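PDB 4A39: metallo-carboxypeptidase from Pseudomonas aeruginosa, which probably trims C-terminal residues from peptide or protein chains as a zinc-dependent carboxypeptidase of the M14 family, cytosolic type. Local coordinates for residues F54-M59 with H65-V70; F109-E114 with V118-F123; I158-V163 with V254-Q259; L209-L214 with V382-L387; E306-A309 with Q314-H317. All coordinates share one frame; numbering follows the deposited sequence.

Contact 1 (F54-M59 with H65-V70); sequences FKVEGM and HCFTLV
Phe67, His65 and Met59 bury the largest areas where strand 65-69 faces residues 54-59. The Phe67 ring reaches across between the strands. Its CE2 comes to 4.0 Å from Val56 CG2 and 4.1 Å from Phe54 CE2, approaching Phe54 at the ring edge, near its plane. At the other end Met59 lies over the imidazole: its SD stands 4.2 Å from the centroid of the His65 ring and 17° off the normal, a Met-aromatic contact over one face. Met59 CB meets the same ring at 3.7 Å from His65 CE1. CG of Met59 stands opposite the carbonyl carbon (chi1 -59°) and chi2 is straight, which lays SD over the ring; chi3 only turns the terminal methyl, toward Val118 and Pro113. The two strands are not neighbours in the sheet. They face each other across the curled nine-stranded sheet of the N-terminal domain, and Phe109 and Phe120 complete the aromatic cluster around Phe67, while Pro113 touches both Met59 and His65. Everything that touches here is buried, and adhesion rests on dispersion and on the sulfur-ring contact. The buried ND1 of His65 has no partner in the model, a setting that would probably disfavour the charged imidazole.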
# COMPACT_ATOMS: atom_id res chain seq x y z
N PHE A 54 -13.47 10.49 6.20
CA PHE A 54 -14.18 11.40 7.08
C PHE A 54 -15.18 10.70 7.98
O PHE A 54 -15.55 9.55 7.74
CB PHE A 54 -14.91 12.50 6.29
CG PHE A 54 -15.92 11.97 5.30
CD1 PHE A 54 -15.54 11.61 4.01
CD2 PHE A 54 -17.27 11.84 5.67
CE1 PHE A 54 -16.48 11.14 3.10
CE2 PHE A 54 -18.21 11.36 4.76
CZ PHE A 54 -17.82 11.01 3.47
N LYS A 55 -15.59 11.39 9.04
CA LYS A 55 -16.56 10.85 9.98
C LYS A 55 -17.83 11.68 9.98
O LYS A 55 -17.79 12.91 9.85
CB LYS A 55 -15.97 10.84 11.40
CG LYS A 55 -14.79 9.92 11.60
CD LYS A 55 -14.40 9.85 13.08
CE LYS A 55 -13.14 9.03 13.28
NZ LYS A 55 -12.75 8.96 14.72
N VAL A 56 -18.97 11.01 10.09
CA VAL A 56 -20.26 11.69 10.14
C VAL A 56 -20.87 11.39 11.50
O VAL A 56 -20.86 10.24 11.95
CB VAL A 56 -21.22 11.17 9.04
CG1 VAL A 56 -22.49 12.02 9.00
CG2 VAL A 56 -20.54 11.20 7.68
N GLU A 57 -21.39 12.41 12.18
CA GLU A 57 -21.99 12.20 13.49
C GLU A 57 -23.34 12.90 13.54
O GLU A 57 -23.60 13.82 12.76
CB GLU A 57 -21.07 12.74 14.59
CG GLU A 57 -19.67 12.14 14.55
CD GLU A 57 -18.70 12.78 15.54
OE1 GLU A 57 -18.93 13.94 15.95
OE2 GLU A 57 -17.70 12.12 15.89
N GLY A 58 -24.21 12.45 14.44
CA GLY A 58 -25.52 13.05 14.59
C GLY A 58 -26.52 12.74 13.48
O GLY A 58 -27.44 13.52 13.23
N MET A 59 -26.36 11.60 12.81
CA MET A 59 -27.28 11.24 11.74
C MET A 59 -28.61 10.75 12.29
O MET A 59 -28.66 10.06 13.31
CB MET A 59 -26.67 10.14 10.85
CG MET A 59 -25.35 10.52 10.20
SD MET A 59 -24.78 9.23 9.08
CE MET A 59 -24.27 7.99 10.24
N HIS A 65 -29.12 8.63 3.49
CA HIS A 65 -28.14 9.70 3.33
C HIS A 65 -27.45 9.51 1.99
O HIS A 65 -26.99 8.42 1.66
CB HIS A 65 -27.11 9.67 4.46
CG HIS A 65 -27.68 10.01 5.79
ND1 HIS A 65 -27.30 11.12 6.51
CD2 HIS A 65 -28.65 9.40 6.52
CE1 HIS A 65 -28.02 11.19 7.62
NE2 HIS A 65 -28.84 10.15 7.65
N CYS A 66 -27.41 10.59 1.21
CA CYS A 66 -26.80 10.55 -0.12
C CYS A 66 -25.63 11.51 -0.17
O CYS A 66 -25.79 12.73 -0.02
CB CYS A 66 -27.85 10.93 -1.16
SG CYS A 66 -29.30 9.88 -1.00
N PHE A 67 -24.44 10.95 -0.40
CA PHE A 67 -23.21 11.73 -0.45
C PHE A 67 -22.68 11.93 -1.87
O PHE A 67 -22.88 11.08 -2.74
CB PHE A 67 -22.12 11.01 0.36
CG PHE A 67 -22.46 10.82 1.81
CD1 PHE A 67 -23.25 9.74 2.21
CD2 PHE A 67 -21.98 11.70 2.77
CE1 PHE A 67 -23.55 9.55 3.56
CE2 PHE A 67 -22.28 11.52 4.12
CZ PHE A 67 -23.07 10.43 4.52
N THR A 68 -22.01 13.05 -2.08
CA THR A 68 -21.40 13.36 -3.36
C THR A 68 -20.04 14.03 -3.17
O THR A 68 -19.93 15.01 -2.43
CB THR A 68 -22.26 14.34 -4.21
OG1 THR A 68 -23.50 13.71 -4.55
CG2 THR A 68 -21.51 14.72 -5.49
N LEU A 69 -19.02 13.47 -3.80
CA LEU A 69 -17.68 14.07 -3.76
C LEU A 69 -17.69 14.85 -5.07
O LEU A 69 -17.39 14.30 -6.14
CB LEU A 69 -16.60 12.98 -3.75
CG LEU A 69 -16.71 11.99 -2.58
CD1 LEU A 69 -15.47 11.11 -2.54
CD2 LEU A 69 -16.88 12.76 -1.27
N VAL A 70 -18.06 16.12 -4.97
CA VAL A 70 -18.20 17.00 -6.13
C VAL A 70 -17.00 17.23 -7.03
O VAL A 70 -17.17 17.55 -8.21
CB VAL A 70 -18.73 18.39 -5.69
CG1 VAL A 70 -19.99 18.23 -4.86
CG2 VAL A 70 -17.66 19.15 -4.93

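Contact 2 (F109-E114 with V118-F123); sequences FQLEPE and VRFAYF
A first torsion of 49° sets CG of Phe109 between its backbone N and carbonyl carbon, aiming the ring at Phe120, whose own CG lies opposite its carbonyl carbon. The two rings meet obliquely, planes at 43° and centroids 5.0 Å apart. Phe109 CE1 leads: it lies over one face of the Phe120 ring, toward its rim, 3.5 Å from Phe120 CD1. Next along, the CD2 methyl of Leu111 bridges two partners, 3.9 Å from Phe120 CZ and 4.1 Å from Val118 CG2, the last pair meeting tip to tip. The short axes of strands 109-111 and 118-121 run nearly antiparallel, at 160°, yet 11.0 Å apart, too far for backbone pairing. They are opposed walls of the curled sheet in the N-terminal domain; each is hydrogen-bonded through its backbone to another strand instead, Phe109 to Phe67 of strand 65-69 and Val118 to Val56 of strand 53-57. Phe67 and Phe54 add their rings to the same core. With no polar group taking part across the gap, the join is purely hydrophobic, and the approach of Phe109 CE1 to Phe120 CD1 implies close van der Waals packing of the ring carbons in the buried interior between the strands.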
# COMPACT_ATOMS: atom_id res chain seq x y z
N PHE A 109 -22.49 8.07 -3.29
CA PHE A 109 -22.71 6.84 -2.55
C PHE A 109 -23.82 7.07 -1.52
O PHE A 109 -23.99 8.18 -1.02
CB PHE A 109 -21.40 6.30 -1.91
CG PHE A 109 -20.59 7.32 -1.15
CD1 PHE A 109 -20.79 7.52 0.21
CD2 PHE A 109 -19.57 8.02 -1.79
CE1 PHE A 109 -19.97 8.39 0.94
CE2 PHE A 109 -18.74 8.90 -1.07
CZ PHE A 109 -18.95 9.08 0.29
N GLN A 110 -24.59 6.02 -1.25
CA GLN A 110 -25.71 6.12 -0.33
C GLN A 110 -25.69 5.10 0.80
O GLN A 110 -25.18 3.98 0.65
CB GLN A 110 -27.04 5.98 -1.08
CG GLN A 110 -27.22 6.89 -2.30
CD GLN A 110 -26.48 6.39 -3.53
OE1 GLN A 110 -26.55 5.21 -3.88
NE2 GLN A 110 -25.79 7.30 -4.21
N LEU A 111 -26.27 5.49 1.93
CA LEU A 111 -26.35 4.62 3.10
C LEU A 111 -27.47 5.06 4.03
O LEU A 111 -27.66 6.26 4.26
CB LEU A 111 -25.04 4.64 3.89
CG LEU A 111 -25.05 3.87 5.21
CD1 LEU A 111 -25.12 2.37 4.94
CD2 LEU A 111 -23.79 4.19 6.01
N GLU A 112 -28.23 4.10 4.53
CA GLU A 112 -29.26 4.39 5.52
C GLU A 112 -28.58 3.80 6.76
O GLU A 112 -28.69 2.60 7.03
CB GLU A 112 -30.56 3.64 5.23
CG GLU A 112 -31.68 4.00 6.20
CD GLU A 112 -32.94 3.20 5.98
OE1 GLU A 112 -33.37 3.07 4.82
OE2 GLU A 112 -33.50 2.70 6.98
N PRO A 113 -27.85 4.64 7.51
CA PRO A 113 -27.13 4.22 8.72
C PRO A 113 -27.99 3.59 9.82
O PRO A 113 -29.06 4.07 10.15
CB PRO A 113 -26.43 5.50 9.17
CG PRO A 113 -27.41 6.56 8.78
CD PRO A 113 -27.85 6.12 7.40
N GLU A 114 -27.48 2.49 10.38
CA GLU A 114 -28.18 1.79 11.47
C GLU A 114 -27.82 2.41 12.82
O GLU A 114 -28.47 2.14 13.83
CB GLU A 114 -27.83 0.30 11.44
CG GLU A 114 -28.43 -0.46 10.26
CD GLU A 114 -29.95 -0.38 10.25
OE1 GLU A 114 -30.57 -0.52 11.33
OE2 GLU A 114 -30.54 -0.21 9.16
N VAL A 118 -20.94 7.20 11.49
CA VAL A 118 -20.27 6.30 10.56
C VAL A 118 -19.08 6.99 9.91
O VAL A 118 -19.04 8.22 9.83
CB VAL A 118 -21.26 5.84 9.45
CG1 VAL A 118 -21.54 6.99 8.49
CG2 VAL A 118 -20.70 4.64 8.72
N ARG A 119 -18.10 6.21 9.48
CA ARG A 119 -16.93 6.75 8.81
C ARG A 119 -16.88 6.22 7.38
O ARG A 119 -17.33 5.11 7.11
CB ARG A 119 -15.63 6.32 9.53
CG ARG A 119 -15.51 6.73 10.99
CD ARG A 119 -15.79 5.57 11.95
NE ARG A 119 -15.67 6.00 13.34
CZ ARG A 119 -14.51 6.21 13.95
NH1 ARG A 119 -13.36 6.01 13.32
NH2 ARG A 119 -14.51 6.65 15.20
N PHE A 120 -16.36 7.03 6.46
CA PHE A 120 -16.20 6.63 5.06
C PHE A 120 -14.75 6.86 4.69
O PHE A 120 -14.12 7.81 5.16
CB PHE A 120 -17.09 7.46 4.11
CG PHE A 120 -18.55 7.19 4.25
CD1 PHE A 120 -19.16 6.19 3.51
CD2 PHE A 120 -19.34 7.96 5.11
CE1 PHE A 120 -20.52 5.95 3.61
CE2 PHE A 120 -20.70 7.74 5.21
CZ PHE A 120 -21.30 6.73 4.46
N ALA A 121 -14.21 5.98 3.85
CA ALA A 121 -12.83 6.12 3.40
C ALA A 121 -12.65 5.48 2.03
O ALA A 121 -13.48 4.69 1.59
CB ALA A 121 -11.87 5.48 4.41
N TYR A 122 -11.56 5.83 1.36
CA TYR A 122 -11.28 5.31 0.03
C TYR A 122 -10.84 3.85 0.13
O TYR A 122 -11.03 3.06 -0.80
CB TYR A 122 -10.21 6.17 -0.65
CG TYR A 122 -9.98 5.89 -2.12
CD1 TYR A 122 -11.04 5.52 -2.97
CD2 TYR A 122 -8.71 6.02 -2.68
CE1 TYR A 122 -10.83 5.29 -4.33
CE2 TYR A 122 -8.49 5.79 -4.04
CZ TYR A 122 -9.55 5.42 -4.85
OH TYR A 122 -9.33 5.19 -6.20
N PHE A 123 -10.26 3.50 1.27
CA PHE A 123 -9.84 2.13 1.57
C PHE A 123 -9.73 2.02 3.09
O PHE A 123 -9.58 3.03 3.77
CB PHE A 123 -8.48 1.79 0.94
CG PHE A 123 -8.18 0.31 0.92
CD1 PHE A 123 -8.70 -0.50 -0.09
CD2 PHE A 123 -7.42 -0.28 1.93
CE1 PHE A 123 -8.47 -1.87 -0.09
CE2 PHE A 123 -7.18 -1.66 1.93
CZ PHE A 123 -7.71 -2.45 0.93

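Contact 3 (I158-V163 with V254-Q259); sequences IELLRV and VWFVQQ
Strand 157-163 passes helix 252-264 with the CA atoms of Leu160 and Val257 8.2 Å apart and those of Ile158 and Phe256 at 8.4 Å, a spacing that a single large side chain can fill. That side chain is Phe256. Its chi1 of 164° swings CG to the far side from the backbone N, and the ring extends from the helix to the strand between Ile158 and Leu160. Phe256 CD2 lies 3.9 Å from the CG2 methyl of Ile158, the two side chains sliding past each other in opposite directions, while Phe256 CZ reaches 3.8 Å from Leu160 CB. Between them the ring meets main chain: Phe256 CE2 is 3.2 Å from Ile158 O, an approach oblique to the ring.

Strand 157-163 is next to the outermost strand 144-151 of the mixed sheet in the zinc carboxypeptidase domain, and the helix packs against this side of the sheet, as in the layered alpha/beta architecture of M14 enzymes. Ala148 of strand 144-151 also touches Phe256, so the ring spans two strands. Elsewhere on the helix, Glu253 and Glu260 touch Ile158 and Leu160, extending the interface beyond the one ring.

Between these two segments the join is one aromatic ring against two aliphatic residues and a carbonyl. The approach of ring carbon to carbonyl oxygen is a close van der Waals contact without hydrogen-bond geometry, and conventional hydrogen bonding plays no part across the contact. Shape fit of the ring to the strand does most of the work.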
# COMPACT_ATOMS: atom_id res chain seq x y z
N ILE A 158 11.02 6.26 10.40
CA ILE A 158 10.94 5.36 9.25
C ILE A 158 11.72 4.13 9.71
O ILE A 158 12.92 4.02 9.46
CB ILE A 158 11.64 5.93 7.99
CG1 ILE A 158 11.14 7.34 7.68
CG2 ILE A 158 11.39 5.00 6.81
CD1 ILE A 158 9.70 7.39 7.27
N GLU A 159 11.06 3.21 10.40
CA GLU A 159 11.74 2.02 10.90
C GLU A 159 12.12 1.00 9.84
O GLU A 159 11.33 0.70 8.94
CB GLU A 159 10.90 1.31 11.96
CG GLU A 159 10.60 2.16 13.19
CD GLU A 159 9.23 2.80 13.13
OE1 GLU A 159 8.77 3.10 12.01
OE2 GLU A 159 8.64 3.02 14.21
N LEU A 160 13.33 0.46 9.95
CA LEU A 160 13.82 -0.59 9.07
C LEU A 160 14.01 -1.79 9.99
O LEU A 160 14.89 -1.78 10.85
CB LEU A 160 15.16 -0.21 8.43
CG LEU A 160 15.90 -1.34 7.69
CD1 LEU A 160 14.98 -1.98 6.66
CD2 LEU A 160 17.15 -0.78 7.03
N LEU A 161 13.17 -2.80 9.81
CA LEU A 161 13.24 -4.00 10.65
C LEU A 161 13.99 -5.10 9.93
O LEU A 161 13.91 -5.22 8.71
CB LEU A 161 11.83 -4.49 10.99
CG LEU A 161 10.85 -3.47 11.55
CD1 LEU A 161 9.48 -4.11 11.70
CD2 LEU A 161 11.36 -2.94 12.89
N ARG A 162 14.74 -5.91 10.68
CA ARG A 162 15.45 -7.03 10.08
C ARG A 162 15.10 -8.31 10.80
O ARG A 162 15.13 -8.38 12.04
CB ARG A 162 16.98 -6.83 10.11
CG ARG A 162 17.73 -8.05 9.56
CD ARG A 162 19.18 -7.76 9.18
NE ARG A 162 20.03 -7.52 10.33
CZ ARG A 162 21.33 -7.27 10.25
NH1 ARG A 162 21.92 -7.22 9.06
NH2 ARG A 162 22.05 -7.06 11.35
N VAL A 163 14.74 -9.33 10.02
CA VAL A 163 14.40 -10.63 10.57
C VAL A 163 15.59 -11.53 10.24
O VAL A 163 15.86 -11.82 9.08
CB VAL A 163 13.12 -11.20 9.90
CG1 VAL A 163 12.71 -12.49 10.58
CG2 VAL A 163 12.00 -10.17 9.97
N VAL A 254 13.44 8.16 1.14
CA VAL A 254 14.09 7.34 0.13
C VAL A 254 15.61 7.36 0.31
O VAL A 254 16.28 6.33 0.12
CB VAL A 254 13.72 7.83 -1.29
CG1 VAL A 254 14.59 7.15 -2.34
CG2 VAL A 254 12.24 7.51 -1.55
N TRP A 255 16.15 8.51 0.68
CA TRP A 255 17.59 8.65 0.90
C TRP A 255 18.04 7.65 1.97
O TRP A 255 19.10 7.01 1.84
CB TRP A 255 17.91 10.08 1.35
CG TRP A 255 19.35 10.32 1.66
CD1 TRP A 255 19.99 10.10 2.84
CD2 TRP A 255 20.34 10.81 0.75
NE1 TRP A 255 21.33 10.41 2.73
CE2 TRP A 255 21.57 10.85 1.45
CE3 TRP A 255 20.32 11.21 -0.59
CZ2 TRP A 255 22.76 11.28 0.86
CZ3 TRP A 255 21.50 11.64 -1.18
CH2 TRP A 255 22.71 11.68 -0.46
N PHE A 256 17.23 7.51 3.00
CA PHE A 256 17.49 6.59 4.11
C PHE A 256 17.59 5.15 3.62
O PHE A 256 18.58 4.46 3.88
CB PHE A 256 16.37 6.70 5.15
CG PHE A 256 16.33 5.56 6.13
CD1 PHE A 256 17.41 5.29 6.97
CD2 PHE A 256 15.20 4.76 6.23
CE1 PHE A 256 17.36 4.24 7.89
CE2 PHE A 256 15.14 3.71 7.15
CZ PHE A 256 16.22 3.45 7.98
N VAL A 257 16.57 4.68 2.92
CA VAL A 257 16.56 3.31 2.44
C VAL A 257 17.72 3.00 1.51
O VAL A 257 18.35 1.94 1.63
CB VAL A 257 15.23 2.97 1.74
CG1 VAL A 257 15.26 1.54 1.21
CG2 VAL A 257 14.08 3.13 2.73
N GLN A 258 18.03 3.90 0.58
CA GLN A 258 19.14 3.67 -0.34
C GLN A 258 20.47 3.54 0.39
O GLN A 258 21.33 2.76 -0.03
CB GLN A 258 19.21 4.78 -1.39
CG GLN A 258 18.16 4.62 -2.50
CD GLN A 258 18.40 5.53 -3.69
OE1 GLN A 258 19.55 5.86 -4.02
NE2 GLN A 258 17.33 5.91 -4.37
N GLN A 259 20.66 4.29 1.47
CA GLN A 259 21.91 4.21 2.22
C GLN A 259 22.04 2.84 2.88
O GLN A 259 23.12 2.25 2.91
CB GLN A 259 21.98 5.31 3.27
CG GLN A 259 22.16 6.71 2.69
CD GLN A 259 23.47 6.88 1.94
OE1 GLN A 259 23.72 7.91 1.33
NE2 GLN A 259 24.32 5.86 2.00

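Contact 4 (L209-L214 with V382-L387); sequences LEKADL and VLVDEL
Lys211 and Asp385 form a short salt bridge, with Lys211 NZ 2.6 Å from Asp385 OD1. The ammonium sits on the syn lone pair of OD1, the side facing the other carboxylate oxygen, yet it stays lopsided, since Asp385 OD2 is 3.3 Å from Lys211 NZ. One oxygen therefore carries most of the bond. Beyond CG the lysine chain is fully extended, and this straightness carries NZ over the gap from one segment to the other. Its methylenes also lie close to the acid: Lys211 CD is 3.3 Å from Asp385 OD1. Asp385 is exposed, so solvent probably screens the attraction in part.

One segment is a helix-to-strand junction in the alpha/beta domain, the other follows helix 366-383. Helix 203-211 runs directly into strand 212-217, which lies parallel beside strand 171-177 and so completes a beta-alpha-beta crossover. Residues 382-387 lead from the long C-terminal helix 366-383, which packs on the same part of the sheet, toward the end of the chain.

Beneath the salt bridge the packing turns apolar. Val384 crosses the lysine chain at about a right angle. Its chi1 of 76° turns both methyls to the contact, CG2 at 3.9 Å from Lys211 CB and CG1 at 4.0 Å from Lys211 CD. Farther in, the same CG2 of Val384 approaches Ala212 CB at 4.4 Å, a loose touch at the start of the strand. Leu171 of strand 171-177 lies against both Ala212 and Val384.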
# COMPACT_ATOMS: atom_id res chain seq x y z
N LEU A 209 14.17 -18.71 6.29
CA LEU A 209 15.07 -17.97 7.15
C LEU A 209 16.41 -18.65 7.44
O LEU A 209 17.30 -18.04 8.04
CB LEU A 209 14.35 -17.61 8.45
CG LEU A 209 13.14 -16.70 8.21
CD1 LEU A 209 12.41 -16.45 9.52
CD2 LEU A 209 13.60 -15.39 7.58
N GLU A 210 16.56 -19.90 7.02
CA GLU A 210 17.83 -20.59 7.21
C GLU A 210 18.79 -20.06 6.14
O GLU A 210 20.01 -20.14 6.29
CB GLU A 210 17.68 -22.11 7.05
CG GLU A 210 17.02 -22.81 8.22
CD GLU A 210 16.96 -24.32 8.04
OE1 GLU A 210 16.38 -24.79 7.03
OE2 GLU A 210 17.50 -25.05 8.90
N LYS A 211 18.22 -19.51 5.07
CA LYS A 211 19.01 -19.00 3.97
C LYS A 211 18.87 -17.50 3.71
O LYS A 211 19.66 -16.92 2.97
CB LYS A 211 18.65 -19.77 2.69
CG LYS A 211 18.83 -21.27 2.84
CD LYS A 211 18.30 -22.04 1.65
CE LYS A 211 18.51 -23.53 1.85
NZ LYS A 211 18.07 -24.33 0.68
N ALA A 212 17.88 -16.87 4.32
CA ALA A 212 17.68 -15.44 4.09
C ALA A 212 17.20 -14.65 5.29
O ALA A 212 16.60 -15.19 6.22
CB ALA A 212 16.71 -15.24 2.94
N ASP A 213 17.49 -13.35 5.26
CA ASP A 213 17.06 -12.42 6.30
C ASP A 213 16.07 -11.48 5.60
O ASP A 213 16.20 -11.23 4.40
CB ASP A 213 18.21 -11.56 6.82
CG ASP A 213 19.23 -12.36 7.61
OD1 ASP A 213 18.91 -13.47 8.07
OD2 ASP A 213 20.36 -11.85 7.77
N LEU A 214 15.10 -10.97 6.34
CA LEU A 214 14.13 -10.06 5.76
C LEU A 214 14.41 -8.64 6.23
O LEU A 214 14.65 -8.41 7.42
CB LEU A 214 12.71 -10.45 6.14
CG LEU A 214 12.32 -11.91 5.90
CD1 LEU A 214 10.87 -12.10 6.33
CD2 LEU A 214 12.50 -12.27 4.43
N VAL A 382 9.75 -20.89 -1.58
CA VAL A 382 9.95 -21.82 -2.69
C VAL A 382 11.07 -21.39 -3.63
O VAL A 382 11.82 -22.22 -4.14
CB VAL A 382 8.66 -21.96 -3.53
CG1 VAL A 382 8.92 -22.86 -4.74
CG2 VAL A 382 7.54 -22.52 -2.68
N LEU A 383 11.20 -20.08 -3.84
CA LEU A 383 12.20 -19.53 -4.74
C LEU A 383 13.56 -19.19 -4.12
O LEU A 383 14.48 -18.83 -4.84
CB LEU A 383 11.67 -18.25 -5.39
CG LEU A 383 10.26 -18.23 -5.98
CD1 LEU A 383 9.98 -16.85 -6.54
CD2 LEU A 383 10.13 -19.28 -7.07
N VAL A 384 13.68 -19.30 -2.80
CA VAL A 384 14.92 -18.93 -2.13
C VAL A 384 16.22 -19.44 -2.77
O VAL A 384 17.18 -18.68 -2.90
CB VAL A 384 14.89 -19.33 -0.64
CG1 VAL A 384 15.10 -20.82 -0.47
CG2 VAL A 384 15.94 -18.54 0.13
N ASP A 385 16.26 -20.71 -3.17
CA ASP A 385 17.47 -21.27 -3.77
C ASP A 385 17.76 -20.78 -5.19
O ASP A 385 18.83 -21.04 -5.74
CB ASP A 385 17.41 -22.80 -3.79
CG ASP A 385 17.31 -23.39 -2.40
OD1 ASP A 385 18.08 -22.97 -1.52
OD2 ASP A 385 16.47 -24.29 -2.19
N GLU A 386 16.80 -20.07 -5.78
CA GLU A 386 16.94 -19.57 -7.15
C GLU A 386 17.25 -18.08 -7.24
O GLU A 386 17.61 -17.58 -8.31
CB GLU A 386 15.66 -19.86 -7.94
CG GLU A 386 15.28 -21.32 -8.02
CD GLU A 386 13.90 -21.53 -8.61
OE1 GLU A 386 13.64 -21.03 -9.72
OE2 GLU A 386 13.08 -22.21 -7.96
N LEU A 387 17.11 -17.36 -6.14
CA LEU A 387 17.35 -15.91 -6.14
C LEU A 387 18.78 -15.51 -6.50
O LEU A 387 19.00 -14.44 -7.08
CB LEU A 387 16.95 -15.31 -4.79
CG LEU A 387 15.45 -15.43 -4.51
CD1 LEU A 387 15.15 -14.95 -3.10
CD2 LEU A 387 14.66 -14.63 -5.54

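Contact 5 (E306-A309 with Q314-H317); sequences ELMA and QIRH
Met308 carries the whole contact, reaching from the end of helix 294-308 to Gln314 and Ile315. Before it in the helix, Glu306 makes salt bridges with Arg302 and Arg310, and Leu307 packs on Thr379. At Met308 the side chain leaves with CG opposite the backbone N (chi1 -178°) and runs outward until a chi3 of -141°, well off a staggered value, turns the methyl onto the loop. Met308 CE comes to 3.3 Å from Gln314 CA and 3.4 Å from Gln314 CB, a tight fit, while Met308 SD lies 4.0 Å from Ile315 CD1.

The loop after helix 294-308 folds back against the end of that helix, within the zinc carboxypeptidase domain. That loop goes on to Tyr319, which lines the inhibitor pocket; the side chain of Gln314 is about 8 Å from that of Glu348, the predicted proton donor/acceptor.

The loop has its own brace. The Gln314 amide bends back on its backbone and takes both ends of one residue: His317 N gives a bond to Gln314 OE1 at 2.8 Å, in the carbonyl plane on a lone pair, and Gln314 NE2 gives one to His317 O, also 2.8 Å. Val281 O is a second acceptor for the same NE2, and the imidazole of His317 stacks on that of His280.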
# COMPACT_ATOMS: atom_id res chain seq x y z
N GLU A 306 4.29 -19.11 -9.11
CA GLU A 306 4.17 -19.68 -7.77
C GLU A 306 3.20 -18.89 -6.90
O GLU A 306 2.49 -19.47 -6.08
CB GLU A 306 5.55 -19.76 -7.10
CG GLU A 306 6.52 -20.73 -7.78
CD GLU A 306 6.15 -22.19 -7.60
OE1 GLU A 306 5.12 -22.50 -6.96
OE2 GLU A 306 6.90 -23.05 -8.10
N LEU A 307 3.16 -17.57 -7.06
CA LEU A 307 2.25 -16.76 -6.26
C LEU A 307 0.81 -16.93 -6.71
O LEU A 307 -0.11 -16.94 -5.89
CB LEU A 307 2.65 -15.28 -6.31
CG LEU A 307 1.77 -14.33 -5.49
CD1 LEU A 307 1.65 -14.81 -4.05
CD2 LEU A 307 2.36 -12.93 -5.54
N MET A 308 0.60 -17.06 -8.01
CA MET A 308 -0.74 -17.23 -8.54
C MET A 308 -1.31 -18.57 -8.07
O MET A 308 -2.53 -18.72 -7.90
CB MET A 308 -0.73 -17.15 -10.07
CG MET A 308 -2.10 -17.26 -10.73
SD MET A 308 -2.07 -16.78 -12.48
CE MET A 308 -3.60 -15.91 -12.61
N ALA A 309 -0.43 -19.54 -7.85
CA ALA A 309 -0.87 -20.86 -7.41
C ALA A 309 -1.23 -20.88 -5.92
O ALA A 309 -1.89 -21.81 -5.45
CB ALA A 309 0.22 -21.89 -7.68
N GLN A 314 -2.93 -12.51 -10.00
CA GLN A 314 -3.08 -12.94 -11.38
C GLN A 314 -2.07 -12.25 -12.30
O GLN A 314 -1.34 -11.36 -11.87
CB GLN A 314 -4.52 -12.72 -11.86
CG GLN A 314 -5.04 -11.30 -11.73
CD GLN A 314 -4.59 -10.42 -12.87
OE1 GLN A 314 -5.03 -10.59 -14.00
NE2 GLN A 314 -3.71 -9.49 -12.57
N ILE A 315 -2.02 -12.67 -13.56
CA ILE A 315 -1.06 -12.13 -14.50
C ILE A 315 -1.62 -11.36 -15.70
O ILE A 315 -0.98 -10.42 -16.20
CB ILE A 315 -0.17 -13.26 -15.06
CG1 ILE A 315 0.48 -14.01 -13.89
CG2 ILE A 315 0.90 -12.69 -15.99
CD1 ILE A 315 1.14 -15.31 -14.30
N ARG A 316 -2.80 -11.73 -16.17
CA ARG A 316 -3.35 -11.06 -17.34
C ARG A 316 -3.55 -9.56 -17.24
O ARG A 316 -3.25 -8.82 -18.18
CB ARG A 316 -4.67 -11.69 -17.76
CG ARG A 316 -5.20 -11.06 -19.02
CD ARG A 316 -6.37 -11.82 -19.51
NE ARG A 316 -6.95 -11.25 -20.72
CZ ARG A 316 -7.79 -10.23 -20.74
NH1 ARG A 316 -8.17 -9.64 -19.62
NH2 ARG A 316 -8.30 -9.81 -21.89
N HIS A 317 -4.09 -9.10 -16.12
CA HIS A 317 -4.31 -7.68 -15.94
C HIS A 317 -3.15 -7.03 -15.20
O HIS A 317 -2.54 -7.62 -14.30
CB HIS A 317 -5.61 -7.43 -15.18
CG HIS A 317 -6.84 -7.66 -16.00
ND1 HIS A 317 -7.44 -8.90 -16.12
CD2 HIS A 317 -7.58 -6.81 -16.74
CE1 HIS A 317 -8.50 -8.79 -16.90
NE2 HIS A 317 -8.60 -7.54 -17.29

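In the fold
Contacts 1 and 2 are buried cores of a single curled sheet. Their centres are 7 Å apart, and their strands pair with one another, 53-57 with 118-121 and 65-69 with 106-111, so four strands share one aromatic interior. Contacts 3 to 5 belong to the catalytic half of the molecule. Contact 3 is likewise buried and apolar but joins helix to sheet. It meets contact 4 through the adjacent strands 157-163 and 212-217. Contacts 4 and 5 are only partly buried: contact 4 adds the one salt bridge across any of the five, while contact 5 relies on a methionine. They touch where Glu306 meets Val382 and Leu383.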